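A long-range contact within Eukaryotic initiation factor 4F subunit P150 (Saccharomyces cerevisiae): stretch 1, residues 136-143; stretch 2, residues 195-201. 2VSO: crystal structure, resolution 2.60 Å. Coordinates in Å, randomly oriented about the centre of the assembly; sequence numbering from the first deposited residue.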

# COMPACT_ATOMS: atom_id res chain seq x y z
N GLU C 136 19.40 8.20 18.85
CA GLU C 136 18.64 8.51 17.65
C GLU C 136 17.62 9.62 17.92
O GLU C 136 17.35 10.44 17.05
CB GLU C 136 17.96 7.25 17.09
CG GLU C 136 18.90 6.05 16.91
CD GLU C 136 20.01 6.29 15.90
OE1 GLU C 136 20.15 7.43 15.41
OE2 GLU C 136 20.75 5.34 15.57
N PHE C 137 17.09 9.66 19.13
CA PHE C 137 16.10 10.66 19.49
C PHE C 137 16.73 12.04 19.52
O PHE C 137 16.21 12.99 18.94
CB PHE C 137 15.46 10.34 20.85
CG PHE C 137 14.15 11.06 21.10
CD1 PHE C 137 12.97 10.64 20.48
CD2 PHE C 137 14.10 12.15 21.96
CE1 PHE C 137 11.76 11.29 20.71
CE2 PHE C 137 12.90 12.80 22.20
CZ PHE C 137 11.72 12.37 21.57
N ASP C 138 17.88 12.14 20.20
CA ASP C 138 18.55 13.42 20.40
C ASP C 138 18.86 14.17 19.10
O ASP C 138 18.76 15.39 19.05
CB ASP C 138 19.81 13.25 21.24
CG ASP C 138 19.51 12.82 22.68
OD1 ASP C 138 18.35 12.47 22.99
OD2 ASP C 138 20.46 12.82 23.50
N LYS C 139 19.23 13.43 18.05
CA LYS C 139 19.41 14.01 16.72
C LYS C 139 18.26 14.95 16.34
O LYS C 139 18.49 16.02 15.77
CB LYS C 139 19.55 12.92 15.65
CG LYS C 139 20.62 11.89 15.94
CD LYS C 139 20.86 11.05 14.70
CE LYS C 139 21.67 9.81 15.00
NZ LYS C 139 21.72 8.89 13.82
N GLY C 140 17.03 14.53 16.63
CA GLY C 140 15.87 15.39 16.45
C GLY C 140 15.40 15.54 15.02
O GLY C 140 15.85 14.84 14.12
N TRP C 141 14.46 16.47 14.82
CA TRP C 141 13.86 16.70 13.51
C TRP C 141 12.85 17.84 13.60
O TRP C 141 12.48 18.25 14.71
CB TRP C 141 13.22 15.41 12.96
CG TRP C 141 11.93 15.00 13.63
CD1 TRP C 141 10.66 15.38 13.27
CD2 TRP C 141 11.77 14.12 14.75
NE1 TRP C 141 9.74 14.81 14.11
CE2 TRP C 141 10.39 14.03 15.03
CE3 TRP C 141 12.67 13.41 15.56
CZ2 TRP C 141 9.89 13.26 16.08
CZ3 TRP C 141 12.16 12.64 16.59
CH2 TRP C 141 10.78 12.57 16.84
N THR C 142 12.42 18.38 12.46
CA THR C 142 11.40 19.44 12.46
C THR C 142 10.07 18.96 11.89
O THR C 142 10.04 18.16 10.95
CB THR C 142 11.86 20.72 11.70
OG1 THR C 142 12.18 20.40 10.34
CG2 THR C 142 13.09 21.36 12.38
N ASP C 143 8.97 19.44 12.46
CA ASP C 143 7.65 19.08 11.96
C ASP C 143 7.28 19.82 10.68
O ASP C 143 6.81 19.21 9.71
CB ASP C 143 6.58 19.33 13.03
CG ASP C 143 5.19 18.95 12.55
OD1 ASP C 143 5.09 18.04 11.70
OD2 ASP C 143 4.20 19.57 13.01
N PHE C 195 7.66 8.88 27.84
CA PHE C 195 7.30 10.23 28.27
C PHE C 195 8.01 11.22 27.38
O PHE C 195 7.47 12.25 27.01
CB PHE C 195 7.70 10.49 29.73
CG PHE C 195 6.69 10.02 30.74
CD1 PHE C 195 6.64 8.69 31.12
CD2 PHE C 195 5.80 10.91 31.31
CE1 PHE C 195 5.70 8.25 32.05
CE2 PHE C 195 4.86 10.47 32.24
CZ PHE C 195 4.81 9.15 32.61
N GLU C 196 9.25 10.89 27.03
CA GLU C 196 10.08 11.82 26.30
C GLU C 196 9.52 11.88 24.90
O GLU C 196 9.56 12.91 24.24
CB GLU C 196 11.53 11.34 26.30
CG GLU C 196 12.57 12.45 26.18
CD GLU C 196 13.98 11.90 26.20
OE1 GLU C 196 14.76 12.18 25.26
OE2 GLU C 196 14.30 11.17 27.16
N CYS C 197 8.96 10.76 24.47
CA CYS C 197 8.33 10.63 23.16
C CYS C 197 7.06 11.47 23.03
O CYS C 197 6.97 12.33 22.15
CB CYS C 197 8.02 9.18 22.88
SG CYS C 197 8.24 8.75 21.20
N PHE C 198 6.09 11.21 23.90
CA PHE C 198 4.88 12.02 23.96
C PHE C 198 5.22 13.49 24.20
O PHE C 198 4.56 14.38 23.68
CB PHE C 198 3.94 11.52 25.06
CG PHE C 198 3.14 10.29 24.66
CD1 PHE C 198 3.26 9.11 25.37
CD2 PHE C 198 2.26 10.33 23.59
CE1 PHE C 198 2.53 7.99 25.01
CE2 PHE C 198 1.52 9.21 23.22
CZ PHE C 198 1.65 8.04 23.94
N ARG C 199 6.25 13.72 25.00
CA ARG C 199 6.74 15.06 25.29
C ARG C 199 7.11 15.79 24.01
O ARG C 199 6.80 16.97 23.83
CB ARG C 199 7.95 14.95 26.21
CG ARG C 199 8.20 16.13 27.13
CD ARG C 199 9.43 15.85 28.01
NE ARG C 199 9.84 17.00 28.80
CZ ARG C 199 9.37 17.28 30.01
NH1 ARG C 199 8.46 16.50 30.56
NH2 ARG C 199 9.80 18.35 30.66
N ARG C 200 7.79 15.09 23.11
CA ARG C 200 8.23 15.66 21.84
C ARG C 200 7.07 15.91 20.90
O ARG C 200 7.04 16.93 20.21
CB ARG C 200 9.25 14.73 21.18
CG ARG C 200 9.61 15.08 19.75
CD ARG C 200 10.38 16.39 19.64
NE ARG C 200 10.42 16.88 18.26
CZ ARG C 200 10.85 18.08 17.90
NH1 ARG C 200 11.27 18.95 18.82
NH2 ARG C 200 10.85 18.43 16.62
N LEU C 201 6.13 14.96 20.87
CA LEU C 201 4.95 15.03 20.00
C LEU C 201 3.98 16.11 20.44
O LEU C 201 3.43 16.83 19.62
CB LEU C 201 4.23 13.68 19.94
CG LEU C 201 4.99 12.54 19.28
CD1 LEU C 201 4.35 11.23 19.62
CD2 LEU C 201 5.12 12.72 17.77

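The contact is made mainly by side chains, though the backbone O of Trp141 and CA of Cys197 also take part; no backbone-to-backbone contact appears. Stretch 2 is helical throughout, whereas stretch 1 leads from a helix that begins earlier in the chain into a loop. The closest CA atoms, those of Phe137 and Cys197, lie 8.6 Å apart, and the contact buries 330 Å² in total. Gly140 is the first residue to leave helical phi/psi; its positive phi (77°), a conformation that favours glycine, accompanies the turn into the loop that carries Trp141.

Apolar packing centres on Phe137, whose CA-to-CB bond points toward the second helix and whose t rotamer (chi1 -162°) extends the ring to it. Its CZ lies 3.4 Å from CB of Arg200, which sits at the ring edge, and 4.1 Å from CA of Cys197; the side chains of the latter pair approach more loosely, with CE1 of Phe137 4.4 Å from SG of Cys197. The aliphatic part of Arg200 also serves Trp141, whose CH2 is 4.0 Å from CG of Arg200.

Beyond this aliphatic segment, the Arg200 side chain runs over one face of the indole, with NE above the ring. CZ of Arg200 stands 5.1 Å from the centroid of the five-membered ring and only 10° off its normal, a long cation-pi arrangement offering at most a weak attraction. The guanidinium continues to the loop backbone, where NH2 of Arg200 comes within 2.5 Å of O of Trp141. Despite this proximity, the angle is poor and no hydrogen bond is assigned; indeed, none links the two stretches.

OE1 of Glu196 makes van der Waals contact with CD2 of Phe137 at 3.4 Å. Less favourably, it also lies 4.3 Å from OD1 of Asp138, bringing like charges close together without a salt bridge across the contact to offset them.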